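Local atomic coordinates of mannitol dehydrogenase (Helicobacter pylori, PDB entry 3TWO), a protein that probably catalyses the reversible, NADP(H)-dependent conversion of cinnamyl alcohols to the corresponding aldehydes, as a zinc-containing alcohol dehydrogenase. Residues Lys71-Gly74 with Lys75-Lys79. Numbering follows the deposited sequence.
Sequences KEVG and KGVKK
Val73, the last residue of strand 65-73, turns its side chain toward Val77 four positions further on, and the two meet at their branch points, CB of Val73 lying 3.9 Å from CB of Val77. Just before it, Lys71 and Glu72 lie opposite the single residue Leu33 of the antiparallel strand 31-40, a classic beta bulge. The side chains of Val73 and Val77 cross at about a right angle. With CG1 anti to its backbone N (chi1 162°), Val77 directs this methyl to 4.1 Å from CB of Val73, while CG2 is left to lie over Gly74. Both valines also touch Val32 of strand 31-40. Gly74 opens a type I beta turn that ends at Val77 and leads the chain out of the strand, at the surface of the GroES-like domain of this medium-chain alcohol dehydrogenase. The turn is closed by the amide of Val77, whose N donates to O of Gly74 over 3.2 Å; the bond is fairly straight at hydrogen (159°), but the donor stands well above the carbonyl plane. CG2 of Val77 packs against the backbone of Gly74, 3.5 Å from its O and close to its N as well. Beyond the turn, OE2 of Glu140 accepts hydrogen bonds from the successive backbone amides of Lys78 and Lys79.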
loop_
_atom_site.group_PDB
_atom_site.type_symbol
_atom_site.label_atom_id
_atom_site.label_comp_id
_atom_site.label_asym_id
_atom_site.label_seq_id
_atom_site.Cartn_x
_atom_site.Cartn_y
_atom_site.Cartn_z
ATOM N N LYS B 71 27.422 14.903 -30.081
ATOM C CA LYS B 71 28.090 15.890 -30.909
ATOM C C LYS B 71 29.342 16.460 -30.224
ATOM O O LYS B 71 30.304 16.756 -30.896
ATOM C CB LYS B 71 27.098 17.006 -31.225
ATOM C CG LYS B 71 27.561 18.086 -32.208
ATOM C CD LYS B 71 26.529 19.248 -32.170
ATOM C CE LYS B 71 26.517 20.129 -33.423
ATOM N NZ LYS B 71 25.641 19.445 -34.429
ATOM N N GLU B 72 29.340 16.629 -28.899
ATOM C CA GLU B 72 30.492 17.246 -28.220
ATOM C C GLU B 72 30.643 16.748 -26.808
ATOM O O GLU B 72 29.664 16.335 -26.180
ATOM C CB GLU B 72 30.356 18.763 -28.138
ATOM C CG GLU B 72 30.665 19.503 -29.387
ATOM C CD GLU B 72 30.359 20.992 -29.223
ATOM O OE1 GLU B 72 30.460 21.511 -28.061
ATOM O OE2 GLU B 72 29.989 21.616 -30.250
ATOM N N VAL B 73 31.864 16.770 -26.290
ATOM C CA VAL B 73 32.078 16.348 -24.870
ATOM C C VAL B 73 32.947 17.373 -24.159
ATOM O O VAL B 73 33.820 17.998 -24.784
ATOM C CB VAL B 73 32.698 14.909 -24.721
ATOM C CG1 VAL B 73 31.769 13.858 -25.321
ATOM C CG2 VAL B 73 34.046 14.829 -25.372
ATOM N N GLY B 74 32.708 17.546 -22.862
ATOM C CA GLY B 74 33.552 18.402 -22.039
ATOM C C GLY B 74 34.837 17.638 -21.896
ATOM O O GLY B 74 34.871 16.433 -22.134
ATOM N N LYS B 75 35.892 18.343 -21.534
ATOM C CA LYS B 75 37.243 17.802 -21.478
ATOM C C LYS B 75 37.474 16.762 -20.367
ATOM O O LYS B 75 38.348 15.923 -20.513
ATOM C CB LYS B 75 38.264 18.948 -21.406
ATOM C CG LYS B 75 38.579 19.412 -20.003
ATOM C CD LYS B 75 39.638 20.512 -19.990
ATOM C CE LYS B 75 38.963 21.873 -19.840
ATOM N NZ LYS B 75 38.077 21.886 -18.619
ATOM N N GLY B 76 36.676 16.779 -19.297
ATOM C CA GLY B 76 36.757 15.734 -18.281
ATOM C C GLY B 76 35.909 14.502 -18.528
ATOM O O GLY B 76 35.937 13.539 -17.727
ATOM N N VAL B 77 35.146 14.499 -19.621
ATOM C CA VAL B 77 34.241 13.373 -19.885
ATOM C C VAL B 77 35.004 12.077 -20.150
ATOM O O VAL B 77 35.883 12.044 -20.993
ATOM C CB VAL B 77 33.318 13.636 -21.087
ATOM C CG1 VAL B 77 32.735 12.327 -21.582
ATOM C CG2 VAL B 77 32.216 14.586 -20.720
ATOM N N LYS B 78 34.644 10.996 -19.464
ATOM C CA LYS B 78 35.311 9.721 -19.710
ATOM C C LYS B 78 34.406 8.603 -20.221
ATOM O O LYS B 78 34.887 7.622 -20.790
ATOM C CB LYS B 78 36.076 9.263 -18.455
ATOM C CG LYS B 78 35.247 9.218 -17.145
ATOM C CD LYS B 78 36.107 9.617 -15.905
ATOM C CE LYS B 78 37.491 8.952 -15.896
ATOM N NZ LYS B 78 38.537 9.735 -16.628
ATOM N N LYS B 79 33.100 8.759 -20.056
ATOM C CA LYS B 79 32.192 7.647 -20.321
ATOM C C LYS B 79 31.700 7.583 -21.782
ATOM O O LYS B 79 31.150 6.561 -22.190
ATOM C CB LYS B 79 31.028 7.672 -19.328
ATOM C CG LYS B 79 31.465 7.774 -17.852
ATOM C CD LYS B 79 30.254 7.606 -16.909
ATOM C CE LYS B 79 29.863 6.133 -16.793
ATOM N NZ LYS B 79 28.389 5.879 -16.970
#